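Local coordinates for methyltransferase domain-containing protein (Deinococcus radiodurans, PDB 3M33) that is of unknown function but probably acts as a methyltransferase, with a fold of the kind that uses S-adenosylmethionine, at residues E35-D39 / V116-G120; A71-A75 / G107-F112; T122-L128 / R153-W159; L170-P174 / T200-Y206. All coordinates share one frame. Residues are numbered along the deposited sequence.

Contact 1. Residues E35-D39 / V116-G120; sequences ELTFD and VSRRG. With SO4 (sulfate ion), chain F.
A salt-bridge network ties the start of helix 36-45 to the C-terminal end of strand 112-118 in a Rossmann-like sheet. The carbonyl O of Glu-35, just before the helix, accepts the amide N of Asp-39 (3.2 Å), closing the first helical turn; the nearest CA pair is Phe-38 to Arg-118, 8.6 Å. Strand 116-118 is extended; Arg-119, left-handed (phi 60°, psi 28°), breaks it. Glu-35 (chi1 m, chi2 t) bridges two arginines: OE1 lies 2.8 Å from Arg-118 NH1 and OE2 2.7 Å from Arg-119 NH1; OE2 is also salt-bridged to Arg-210 of strand 204-216. Asp-39 OD1 accepts from Arg-118 NH2 at 2.9 Å and NH1 at 3.2 Å, while Asp-62 and Arg-65 further salt-bridge Arg-118 and Asp-39. Its flat, multi-donor end lets Arg-118 meet three carboxylates at once. Phe-38 (chi1 t) packs beneath the charges, CD2 3.6 Å from Arg-118 NH1 over the guanidinium face and CZ 3.8 Å from Val-116 CG2. Arg-119 spans Glu-35 and a sulfate, its NE 2.6 Å and NH2 2.5 Å from sulfate O1. The strand end, beside a bound glycerol, is where class I methyltransferases typically place their cofactor pocket.

Contact 2. Residues A71-A75 / G107-F112; sequences ARWAA and GLGAPF
Arg-72 dominates this contact, reaching from the first residue of strand 72-77 to the 107-112 loop with chi1 to chi3 all t. The extended chain brings both guanidinium ends to one backbone carbonyl: NH1 lies 2.9 Å and NH2 2.8 Å from Leu-108 O, both as hydrogen bonds. Its NE is salt-bridged to Asp-94 on the neighbouring strand 94-97. The closest CA pair is Ala-74 to Leu-108, 7.2 Å. In the Rossmann-like methyltransferase sheet, strand 72-77 is second from the edge, and this loop leads into strand 112-118, two places away across strand 51-55. Phe-112 (chi1 m) turns its ring back toward the first segment, CE1 standing 3.8 Å from Ala-74 CB and 3.5 Å from Arg-72 NH1; the small alanine lets the ring come close. Glycine suits Gly-107 (phi 85°, psi 5°) and Gly-109 (phi 97°, psi 22°) because a CB would jam against the preceding carbonyl O; at Gly-109 it would also strike Arg-72 NH1. A cis peptide precedes Pro-111.

Contact 3. Residues T122-L128 / R153-W159; sequences TSVILRL and RLAAVGW. With SO4 (sulfate ion), chain G.
Residues 123-126 have helical backbone angles, with bonds reaching back three residues (Ile-125 N to Thr-122 O 3.1 Å), and lie against the last turn of helix 149-156, Ile-125 and Arg-153 CA atoms 6.2 Å apart. A Schellman motif ends that helix: Gly-158, at positive phi favourable to glycine, bonds N to Ala-155 O at 2.9 Å, and Trp-159 N reaches Leu-154 O at 2.9 Å. Thus the connection after strand 112-118 of this Rossmann-like domain packs on the helix preceding strand 160-173. Branched aliphatic residues fill the seam: Ile-125 CG2 is 3.8 Å from Leu-154 CD2, and Leu-126 CD2 is 4.0 Å from Val-157 CG1. Arg-153 (chi2 to chi4 t) stretches until NH1 stands 2.7 Å from Thr-122 OG1. Beside it a sulfate accepts hydrogen bonds from Thr-122 N (2.7 Å to O1), Ser-123 N (2.9 Å to O3) and, shortest, the serine hydroxyl, Ser-123 OG (2.5 Å to O3). Leu-128 CD1 makes a CH-pi contact 3.7 Å above the centroid of the Trp-159 six-membered ring.

Contact 4. Residues L170-P174 / T200-Y206; sequences LAHAP and TVRGMPY
Strands 170-173 and 204-206 pair antiparallel; the axes of these short segments approach to 4.5 Å, with 146° between directions. Ala-171 faces Tyr-206 and Ala-173 faces Met-204 as hydrogen-bonded pairs, so four backbone bonds satisfy both partners each time: Ala-171 N to Tyr-206 O 2.8 Å, Tyr-206 N to Ala-171 O 2.9 Å, Ala-173 N to Met-204 O 2.8 Å and Met-204 N to Ala-173 O 2.9 Å. Between them His-172 and Pro-205 form a non-hydrogen-bonded pair, CA atoms 4.4 Å apart; proline fits because a residue here needs no amide hydrogen for its partner. His-172 and Leu-170 instead bond through their backbones to Val-28 and Ser-30. Before the strand, Gly-203 N to Thr-200 O (3.0 Å) closes a type I beta turn, and Thr-200 N bonds Gly-203 O (2.9 Å). Gly-203 adopts phi 105°, psi -151°, where a CB would strike Ala-173 O. Arg-202 CB sits 3.7 Å above the His-172 ring centroid in a CH-pi contact. Tyr-206 (chi1 p) folds its ring over Ala-171 CB, 4.1 Å from the centroid, and its OH is hydrogen-bonded to Glu-208 and Trp-25. Met-204, modelled as selenomethionine, leads away to helices 176-186 and 192-198. The pairing is consistent with the last two strands of a class I methyltransferase-like sheet, here prolonged away from the core.

How the contacts relate
Contact 2 is nested inside the chain loop closed by contact 1; contacts 3 and 4 then follow in series. One mixed sheet joins contacts 1, 2 and 4: in order across it stand 160-173, 204-216, 136-142, 112-118, 51-55, 72-77 and 94-97, the class I methyltransferase order, with the short 28-29 added at the edge. Contacts 1 and 2 have centres about 19 Å apart and touch where Val-116 CG1 meets Trp-73 CZ2 at 4.2 Å. Contact 3 adjoins contact 1 in sequence, its centre about 17 Å away. Contact 4 lies about 42 Å from contact 2, centre to centre, where the long last strands extend away from the domain core, which carries the probable cofactor-binding end.

Contact 1. Residues E35-D39 / V116-G120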
loop_
_atom_site.group_PDB
_atom_site.type_symbol
_atom_site.label_atom_id
_atom_site.label_comp_id
_atom_site.label_asym_id
_atom_site.label_seq_id
_atom_site.Cartn_x
_atom_site.Cartn_y
_atom_site.Cartn_z
ATOM N N GLU A 35 4.231 8.633 4.430
ATOM C CA GLU A 35 3.988 7.273 4.928
ATOM C C GLU A 35 4.809 6.924 6.163
ATOM O O GLU A 35 4.741 5.804 6.647
ATOM C CB GLU A 35 4.179 6.231 3.817
ATOM C CG GLU A 35 3.062 6.275 2.767
ATOM C CD GLU A 35 3.283 5.319 1.607
ATOM O OE1 GLU A 35 3.924 4.273 1.818
ATOM O OE2 GLU A 35 2.805 5.610 0.484
ATOM N N LEU A 36 5.568 7.877 6.697
ATOM C CA LEU A 36 6.340 7.607 7.923
ATOM C C LEU A 36 5.454 7.121 9.072
ATOM O O LEU A 36 5.851 6.243 9.835
ATOM C CB LEU A 36 7.129 8.833 8.389
ATOM C CG LEU A 36 8.263 9.301 7.476
ATOM C CD1 LEU A 36 8.868 10.610 8.002
ATOM C CD2 LEU A 36 9.328 8.213 7.322
ATOM N N THR A 37 4.259 7.694 9.198
ATOM C CA THR A 37 3.395 7.370 10.334
ATOM C C THR A 37 2.906 5.945 10.201
ATOM O O THR A 37 2.813 5.215 11.185
ATOM C CB THR A 37 2.203 8.353 10.460
ATOM O OG1 THR A 37 2.707 9.692 10.543
ATOM C CG2 THR A 37 1.388 8.065 11.731
ATOM N N PHE A 38 2.640 5.535 8.964
ATOM C CA PHE A 38 2.217 4.171 8.691
ATOM C C PHE A 38 3.315 3.185 9.112
ATOM O O PHE A 38 3.034 2.157 9.719
ATOM C CB PHE A 38 1.892 4.009 7.197
ATOM C CG PHE A 38 1.618 2.584 6.779
ATOM C CD1 PHE A 38 0.330 2.075 6.802
ATOM C CD2 PHE A 38 2.646 1.768 6.345
ATOM C CE1 PHE A 38 0.077 0.786 6.407
ATOM C CE2 PHE A 38 2.400 0.465 5.942
ATOM C CZ PHE A 38 1.113 -0.026 5.981
ATOM N N ASP A 39 4.567 3.495 8.790
ATOM C CA ASP A 39 5.675 2.622 9.189
ATOM C C ASP A 39 5.757 2.529 10.702
ATOM O O ASP A 39 5.959 1.454 11.237
ATOM C CB ASP A 39 7.029 3.135 8.673
ATOM C CG ASP A 39 7.166 3.025 7.173
ATOM O OD1 ASP A 39 6.234 2.517 6.515
ATOM O OD2 ASP A 39 8.210 3.471 6.657
ATOM N N VAL A 116 -2.601 -6.337 6.816
ATOM C CA VAL A 116 -2.009 -5.069 6.463
ATOM C C VAL A 116 -2.022 -4.845 4.948
ATOM O O VAL A 116 -1.927 -5.796 4.159
ATOM C CB VAL A 116 -0.584 -4.965 7.022
ATOM C CG1 VAL A 116 0.302 -5.996 6.386
ATOM C CG2 VAL A 116 -0.026 -3.584 6.771
ATOM N N SER A 117 -2.173 -3.590 4.532
ATOM C CA SER A 117 -2.143 -3.277 3.106
ATOM C C SER A 117 -1.583 -1.893 2.864
ATOM O O SER A 117 -2.192 -0.898 3.270
ATOM C CB SER A 117 -3.553 -3.362 2.521
ATOM O OG SER A 117 -3.562 -2.944 1.172
ATOM N N ARG A 118 -0.433 -1.825 2.200
ATOM C CA ARG A 118 0.141 -0.534 1.857
ATOM C C ARG A 118 -0.302 -0.173 0.447
ATOM O O ARG A 118 0.271 -0.652 -0.524
ATOM C CB ARG A 118 1.675 -0.555 1.953
ATOM C CG ARG A 118 2.317 0.817 1.653
ATOM C CD ARG A 118 3.844 0.752 1.411
ATOM N NE ARG A 118 4.590 0.230 2.560
ATOM C CZ ARG A 118 5.069 0.972 3.562
ATOM N NH1 ARG A 118 4.876 2.298 3.595
ATOM N NH2 ARG A 118 5.747 0.386 4.543
ATOM N N ARG A 119 -1.354 0.633 0.335
ATOM C CA ARG A 119 -1.862 1.059 -0.974
ATOM C C ARG A 119 -2.297 -0.132 -1.826
ATOM O O ARG A 119 -2.265 -0.090 -3.061
ATOM C CB ARG A 119 -0.810 1.912 -1.694
ATOM C CG ARG A 119 -0.428 3.176 -0.875
ATOM C CD ARG A 119 0.939 3.772 -1.258
ATOM N NE ARG A 119 0.969 4.305 -2.614
ATOM C CZ ARG A 119 1.834 5.218 -3.063
ATOM N NH1 ARG A 119 2.770 5.738 -2.257
ATOM N NH2 ARG A 119 1.756 5.623 -4.330
ATOM N N GLY A 120 -2.702 -1.195 -1.150
ATOM C CA GLY A 120 -3.063 -2.434 -1.810
ATOM C C GLY A 120 -4.564 -2.588 -1.893
ATOM O O GLY A 120 -5.288 -1.600 -1.808
HETATM S S SO4 F . -0.979 3.476 -5.906
HETATM O O1 SO4 F . -0.205 4.154 -4.884
HETATM O O2 SO4 F . -0.100 3.142 -7.030
HETATM O O3 SO4 F . -1.568 2.263 -5.339
HETATM O O4 SO4 F . -2.060 4.338 -6.378
#

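Contact 2. Residues A71-A75 / G107-F112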
loop_
_atom_site.group_PDB
_atom_site.type_symbol
_atom_site.label_atom_id
_atom_site.label_comp_id
_atom_site.label_asym_id
_atom_site.label_seq_id
_atom_site.Cartn_x
_atom_site.Cartn_y
_atom_site.Cartn_z
ATOM N N ALA A 71 5.753 -13.461 13.942
ATOM C CA ALA A 71 5.827 -14.915 14.052
ATOM C C ALA A 71 5.715 -15.535 12.671
ATOM O O ALA A 71 6.387 -16.515 12.365
ATOM C CB ALA A 71 4.689 -15.446 14.934
ATOM N N ARG A 72 4.835 -14.966 11.851
ATOM C CA ARG A 72 4.625 -15.432 10.481
ATOM C C ARG A 72 4.155 -14.244 9.643
ATOM O O ARG A 72 3.329 -13.461 10.093
ATOM C CB ARG A 72 3.577 -16.549 10.450
ATOM C CG ARG A 72 3.289 -17.101 9.051
ATOM C CD ARG A 72 2.397 -18.336 9.093
ATOM N NE ARG A 72 2.155 -18.864 7.750
ATOM C CZ ARG A 72 1.006 -18.737 7.095
ATOM N NH1 ARG A 72 -0.015 -18.120 7.674
ATOM N NH2 ARG A 72 0.874 -19.239 5.870
ATOM N N TRP A 73 4.704 -14.092 8.444
ATOM C CA TRP A 73 4.239 -13.064 7.515
ATOM C C TRP A 73 3.723 -13.758 6.267
ATOM O O TRP A 73 4.503 -14.162 5.405
ATOM C CB TRP A 73 5.386 -12.119 7.141
ATOM C CG TRP A 73 4.990 -10.881 6.379
ATOM C CD1 TRP A 73 4.767 -10.768 5.025
ATOM C CD2 TRP A 73 4.814 -9.565 6.922
ATOM N NE1 TRP A 73 4.452 -9.474 4.706
ATOM C CE2 TRP A 73 4.471 -8.714 5.851
ATOM C CE3 TRP A 73 4.913 -9.027 8.211
ATOM C CZ2 TRP A 73 4.214 -7.360 6.031
ATOM C CZ3 TRP A 73 4.648 -7.669 8.388
ATOM C CH2 TRP A 73 4.301 -6.858 7.308
ATOM N N ALA A 74 2.410 -13.927 6.175
ATOM C CA ALA A 74 1.819 -14.467 4.959
ATOM C C ALA A 74 1.505 -13.284 4.043
ATOM O O ALA A 74 1.144 -12.212 4.519
ATOM C CB ALA A 74 0.552 -15.270 5.285
ATOM N N ALA A 75 1.648 -13.467 2.736
ATOM C CA ALA A 75 1.500 -12.350 1.806
ATOM C C ALA A 75 0.973 -12.851 0.462
ATOM O O ALA A 75 1.287 -13.979 0.053
ATOM C CB ALA A 75 2.837 -11.668 1.617
ATOM N N GLY A 107 -3.992 -23.382 2.256
ATOM C CA GLY A 107 -2.798 -23.234 3.065
ATOM C C GLY A 107 -2.527 -21.831 3.575
ATOM O O GLY A 107 -1.495 -21.602 4.202
ATOM N N LEU A 108 -3.445 -20.897 3.325
ATOM C CA LEU A 108 -3.224 -19.498 3.698
ATOM C C LEU A 108 -2.837 -19.390 5.169
ATOM O O LEU A 108 -1.882 -18.705 5.515
ATOM C CB LEU A 108 -4.450 -18.620 3.408
ATOM C CG LEU A 108 -4.145 -17.122 3.541
ATOM C CD1 LEU A 108 -3.120 -16.717 2.505
ATOM C CD2 LEU A 108 -5.392 -16.248 3.420
ATOM N N GLY A 109 -3.572 -20.080 6.032
ATOM C CA GLY A 109 -3.201 -20.144 7.436
ATOM C C GLY A 109 -3.901 -19.169 8.374
ATOM O O GLY A 109 -3.381 -18.881 9.453
ATOM N N ALA A 110 -5.068 -18.658 7.975
ATOM C CA ALA A 110 -5.918 -17.909 8.897
ATOM C C ALA A 110 -6.088 -18.740 10.173
ATOM O O ALA A 110 -6.012 -19.969 10.118
ATOM C CB ALA A 110 -7.283 -17.620 8.258
ATOM N N PRO A 111 -6.343 -18.083 11.321
ATOM C CA PRO A 111 -6.637 -16.656 11.481
ATOM C C PRO A 111 -5.372 -15.833 11.687
ATOM O O PRO A 111 -4.324 -16.383 12.039
ATOM C CB PRO A 111 -7.488 -16.618 12.758
ATOM C CG PRO A 111 -7.171 -17.905 13.494
ATOM C CD PRO A 111 -6.260 -18.751 12.628
ATOM N N PHE A 112 -5.476 -14.523 11.468
ATOM C CA PHE A 112 -4.331 -13.629 11.591
ATOM C C PHE A 112 -4.588 -12.554 12.648
ATOM O O PHE A 112 -5.731 -12.136 12.852
ATOM C CB PHE A 112 -4.049 -12.965 10.239
ATOM C CG PHE A 112 -3.672 -13.933 9.156
ATOM C CD1 PHE A 112 -2.358 -14.389 9.040
ATOM C CD2 PHE A 112 -4.621 -14.378 8.246
ATOM C CE1 PHE A 112 -2.003 -15.288 8.042
ATOM C CE2 PHE A 112 -4.274 -15.271 7.229
ATOM C CZ PHE A 112 -2.966 -15.735 7.127
#

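Contact 3. Residues T122-L128 / R153-W159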
loop_
_atom_site.group_PDB
_atom_site.type_symbol
_atom_site.label_atom_id
_atom_site.label_comp_id
_atom_site.label_asym_id
_atom_site.label_seq_id
_atom_site.Cartn_x
_atom_site.Cartn_y
_atom_site.Cartn_z
ATOM N N THR A 122 -8.459 -3.210 -1.106
ATOM C CA THR A 122 -9.301 -2.855 0.034
ATOM C C THR A 122 -10.474 -3.816 0.130
ATOM O O THR A 122 -11.215 -3.804 1.114
ATOM C CB THR A 122 -9.847 -1.406 -0.039
ATOM O OG1 THR A 122 -10.806 -1.309 -1.098
ATOM C CG2 THR A 122 -8.722 -0.408 -0.269
ATOM N N SER A 123 -10.642 -4.656 -0.887
ATOM C CA SER A 123 -11.710 -5.657 -0.846
ATOM C C SER A 123 -11.420 -6.685 0.232
ATOM O O SER A 123 -12.334 -7.354 0.701
ATOM C CB SER A 123 -11.893 -6.358 -2.195
ATOM O OG SER A 123 -10.783 -7.186 -2.479
ATOM N N VAL A 124 -10.154 -6.796 0.641
ATOM C CA VAL A 124 -9.799 -7.767 1.669
ATOM C C VAL A 124 -10.568 -7.467 2.963
ATOM O O VAL A 124 -10.777 -8.348 3.784
ATOM C CB VAL A 124 -8.288 -7.796 1.952
ATOM C CG1 VAL A 124 -7.808 -6.447 2.497
ATOM C CG2 VAL A 124 -7.973 -8.880 2.943
ATOM N N ILE A 125 -10.999 -6.217 3.127
ATOM C CA ILE A 125 -11.745 -5.808 4.317
ATOM C C ILE A 125 -12.992 -6.671 4.466
ATOM O O ILE A 125 -13.353 -7.082 5.562
ATOM C CB ILE A 125 -12.131 -4.309 4.249
ATOM C CG1 ILE A 125 -10.880 -3.434 4.411
ATOM C CG2 ILE A 125 -13.146 -3.950 5.346
ATOM C CD1 ILE A 125 -11.113 -1.959 4.115
ATOM N N LEU A 126 -13.631 -6.975 3.346
ATOM C CA LEU A 126 -14.871 -7.727 3.373
ATOM C C LEU A 126 -14.632 -9.203 3.703
ATOM O O LEU A 126 -15.568 -9.919 4.031
ATOM C CB LEU A 126 -15.622 -7.549 2.054
ATOM C CG LEU A 126 -16.064 -6.106 1.813
ATOM C CD1 LEU A 126 -16.682 -5.924 0.418
ATOM C CD2 LEU A 126 -17.041 -5.680 2.905
ATOM N N ARG A 127 -13.377 -9.649 3.654
ATOM C CA ARG A 127 -13.050 -11.015 4.068
ATOM C C ARG A 127 -12.533 -11.094 5.513
ATOM O O ARG A 127 -12.164 -12.179 5.992
ATOM C CB ARG A 127 -12.017 -11.638 3.116
ATOM C CG ARG A 127 -12.304 -11.412 1.639
ATOM C CD ARG A 127 -13.655 -12.024 1.253
ATOM N NE ARG A 127 -13.640 -13.477 1.402
ATOM C CZ ARG A 127 -13.205 -14.310 0.460
ATOM N NH1 ARG A 127 -12.772 -13.823 -0.698
ATOM N NH2 ARG A 127 -13.219 -15.623 0.666
ATOM N N LEU A 128 -12.507 -9.961 6.216
ATOM C CA LEU A 128 -11.983 -9.948 7.595
ATOM C C LEU A 128 -12.648 -10.968 8.538
ATOM O O LEU A 128 -11.966 -11.602 9.350
ATOM C CB LEU A 128 -11.991 -8.528 8.194
ATOM C CG LEU A 128 -10.902 -7.603 7.644
ATOM C CD1 LEU A 128 -11.051 -6.171 8.143
ATOM C CD2 LEU A 128 -9.543 -8.158 7.995
ATOM N N ARG A 153 -16.376 -0.040 4.038
ATOM C CA ARG A 153 -16.263 -1.499 4.081
ATOM C C ARG A 153 -16.040 -2.006 5.498
ATOM O O ARG A 153 -16.564 -3.047 5.874
ATOM C CB ARG A 153 -15.198 -2.004 3.116
ATOM C CG ARG A 153 -15.712 -2.027 1.696
ATOM C CD ARG A 153 -14.608 -2.096 0.680
ATOM N NE ARG A 153 -15.178 -2.279 -0.646
ATOM C CZ ARG A 153 -14.467 -2.484 -1.748
ATOM N NH1 ARG A 153 -13.142 -2.514 -1.685
ATOM N NH2 ARG A 153 -15.087 -2.655 -2.914
ATOM N N LEU A 154 -15.307 -1.246 6.303
ATOM C CA LEU A 154 -15.090 -1.636 7.694
ATOM C C LEU A 154 -16.412 -1.551 8.480
ATOM O O LEU A 154 -16.696 -2.413 9.314
ATOM C CB LEU A 154 -13.987 -0.786 8.347
ATOM C CG LEU A 154 -12.532 -1.071 7.935
ATOM C CD1 LEU A 154 -11.659 0.101 8.302
ATOM C CD2 LEU A 154 -12.000 -2.336 8.589
ATOM N N ALA A 155 -17.207 -0.510 8.226
ATOM C CA ALA A 155 -18.548 -0.439 8.831
ATOM C C ALA A 155 -19.356 -1.673 8.433
ATOM O O ALA A 155 -20.005 -2.303 9.263
ATOM C CB ALA A 155 -19.295 0.848 8.417
ATOM N N ALA A 156 -19.292 -2.030 7.158
ATOM C CA ALA A 156 -20.083 -3.152 6.662
ATOM C C ALA A 156 -19.770 -4.488 7.351
ATOM O O ALA A 156 -20.638 -5.351 7.444
ATOM C CB ALA A 156 -19.956 -3.274 5.137
ATOM N N VAL A 157 -18.545 -4.676 7.837
ATOM C CA VAL A 157 -18.242 -5.917 8.552
ATOM C C VAL A 157 -18.218 -5.724 10.066
ATOM O O VAL A 157 -17.748 -6.590 10.797
ATOM C CB VAL A 157 -16.924 -6.586 8.084
ATOM C CG1 VAL A 157 -17.068 -7.132 6.664
ATOM C CG2 VAL A 157 -15.745 -5.618 8.189
ATOM N N GLY A 158 -18.728 -4.590 10.533
ATOM C CA GLY A 158 -18.811 -4.321 11.963
ATOM C C GLY A 158 -17.473 -4.111 12.661
ATOM O O GLY A 158 -17.315 -4.484 13.825
ATOM N N TRP A 159 -16.512 -3.514 11.958
ATOM C CA TRP A 159 -15.214 -3.183 12.548
ATOM C C TRP A 159 -15.134 -1.707 12.955
ATOM O O TRP A 159 -15.764 -0.858 12.332
ATOM C CB TRP A 159 -14.080 -3.539 11.572
ATOM C CG TRP A 159 -13.707 -4.993 11.636
ATOM C CD1 TRP A 159 -14.567 -6.061 11.617
ATOM C CD2 TRP A 159 -12.388 -5.544 11.753
ATOM N NE1 TRP A 159 -13.865 -7.232 11.719
ATOM C CE2 TRP A 159 -12.526 -6.946 11.801
ATOM C CE3 TRP A 159 -11.104 -4.988 11.828
ATOM C CZ2 TRP A 159 -11.430 -7.801 11.913
ATOM C CZ3 TRP A 159 -10.020 -5.833 11.947
ATOM C CH2 TRP A 159 -10.187 -7.224 11.987
HETATM S S SO4 G . -9.689 -4.211 -4.199
HETATM O O1 SO4 G . -9.735 -2.975 -3.422
HETATM O O2 SO4 G . -8.724 -4.079 -5.284
HETATM O O3 SO4 G . -9.280 -5.333 -3.364
HETATM O O4 SO4 G . -11.019 -4.467 -4.751
#

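Contact 4. Residues L170-P174 / T200-Y206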
loop_
_atom_site.group_PDB
_atom_site.type_symbol
_atom_site.label_atom_id
_atom_site.label_comp_id
_atom_site.label_asym_id
_atom_site.label_seq_id
_atom_site.Cartn_x
_atom_site.Cartn_y
_atom_site.Cartn_z
ATOM N N LEU A 170 3.715 18.821 0.710
ATOM C CA LEU A 170 4.075 19.512 -0.518
ATOM C C LEU A 170 5.170 18.734 -1.244
ATOM O O LEU A 170 6.164 18.343 -0.637
ATOM C CB LEU A 170 4.574 20.930 -0.206
ATOM C CG LEU A 170 5.011 21.788 -1.393
ATOM C CD1 LEU A 170 3.818 22.044 -2.317
ATOM C CD2 LEU A 170 5.625 23.105 -0.947
ATOM N N ALA A 171 4.987 18.502 -2.539
ATOM C CA ALA A 171 6.057 17.944 -3.361
ATOM C C ALA A 171 6.150 18.718 -4.669
ATOM O O ALA A 171 5.258 19.510 -4.986
ATOM C CB ALA A 171 5.797 16.470 -3.640
ATOM N N HIS A 172 7.225 18.494 -5.426
ATOM C CA HIS A 172 7.344 19.062 -6.775
ATOM C C HIS A 172 7.687 17.982 -7.788
ATOM O O HIS A 172 8.504 17.096 -7.512
ATOM C CB HIS A 172 8.433 20.132 -6.834
ATOM C CG HIS A 172 8.199 21.281 -5.907
ATOM N ND1 HIS A 172 7.649 22.475 -6.326
ATOM C CD2 HIS A 172 8.442 21.419 -4.583
ATOM C CE1 HIS A 172 7.560 23.297 -5.297
ATOM N NE2 HIS A 172 8.036 22.682 -4.229
ATOM N N ALA A 173 7.050 18.053 -8.952
ATOM C CA ALA A 173 7.491 17.288 -10.117
ATOM C C ALA A 173 8.546 18.149 -10.814
ATOM O O ALA A 173 8.248 19.264 -11.260
ATOM C CB ALA A 173 6.335 17.012 -11.038
ATOM N N PRO A 174 9.790 17.648 -10.893
ATOM C CA PRO A 174 10.910 18.524 -11.281
ATOM C C PRO A 174 10.872 18.962 -12.741
ATOM O O PRO A 174 11.430 20.005 -13.053
ATOM C CB PRO A 174 12.165 17.668 -11.015
ATOM C CG PRO A 174 11.690 16.529 -10.141
ATOM C CD PRO A 174 10.238 16.303 -10.501
ATOM N N THR A 200 7.926 26.567 -10.855
ATOM C CA THR A 200 9.052 27.365 -10.379
ATOM C C THR A 200 10.361 26.675 -10.740
ATOM O O THR A 200 10.391 25.766 -11.569
ATOM C CB THR A 200 8.990 27.567 -8.863
ATOM O OG1 THR A 200 9.164 26.305 -8.208
ATOM C CG2 THR A 200 7.645 28.163 -8.461
ATOM N N VAL A 201 11.447 27.107 -10.114
ATOM C CA VAL A 201 12.733 26.463 -10.329
ATOM C C VAL A 201 12.674 25.022 -9.799
ATOM O O VAL A 201 13.285 24.107 -10.352
ATOM C CB VAL A 201 13.876 27.245 -9.638
ATOM C CG1 VAL A 201 13.522 27.558 -8.179
ATOM C CG2 VAL A 201 15.175 26.468 -9.722
ATOM N N ARG A 202 11.918 24.830 -8.726
ATOM C CA ARG A 202 11.729 23.504 -8.161
ATOM C C ARG A 202 10.876 22.615 -9.078
ATOM O O ARG A 202 10.856 21.394 -8.932
ATOM C CB ARG A 202 11.109 23.621 -6.765
ATOM C CG ARG A 202 12.011 24.330 -5.734
ATOM C CD ARG A 202 11.241 24.673 -4.452
ATOM N NE ARG A 202 10.311 25.782 -4.660
ATOM C CZ ARG A 202 10.490 27.008 -4.176
ATOM N NH1 ARG A 202 9.598 27.962 -4.425
ATOM N NH2 ARG A 202 11.557 27.281 -3.433
ATOM N N GLY A 203 10.193 23.225 -10.039
ATOM C CA GLY A 203 9.276 22.484 -10.891
ATOM C C GLY A 203 7.830 22.754 -10.523
ATOM O O GLY A 203 7.506 23.826 -10.013
HETATM N N MSE A 204 6.956 21.784 -10.767
HETATM C CA MSE A 204 5.531 21.959 -10.488
HETATM C C MSE A 204 5.121 21.432 -9.108
HETATM O O MSE A 204 5.357 20.263 -8.796
HETATM C CB MSE A 204 4.705 21.251 -11.555
HETATM C CG MSE A 204 3.255 21.652 -11.544
HETATM SE SE MSE A 204 3.006 23.485 -12.177
HETATM C CE MSE A 204 1.119 23.649 -11.709
ATOM N N PRO A 205 4.465 22.283 -8.298
ATOM C CA PRO A 205 4.042 21.966 -6.927
ATOM C C PRO A 205 2.710 21.205 -6.871
ATOM O O PRO A 205 1.776 21.531 -7.589
ATOM C CB PRO A 205 3.839 23.344 -6.301
ATOM C CG PRO A 205 3.879 24.347 -7.464
ATOM C CD PRO A 205 3.950 23.587 -8.732
ATOM N N TYR A 206 2.625 20.203 -6.001
ATOM C CA TYR A 206 1.380 19.467 -5.804
ATOM C C TYR A 206 1.474 18.825 -4.415
ATOM O O TYR A 206 2.515 18.931 -3.743
ATOM C CB TYR A 206 1.189 18.403 -6.907
ATOM C CG TYR A 206 2.124 17.225 -6.775
ATOM C CD1 TYR A 206 1.695 16.040 -6.179
ATOM C CD2 TYR A 206 3.443 17.295 -7.227
ATOM C CE1 TYR A 206 2.549 14.951 -6.039
ATOM C CE2 TYR A 206 4.314 16.201 -7.085
ATOM C CZ TYR A 206 3.852 15.037 -6.484
ATOM O OH TYR A 206 4.684 13.954 -6.321
#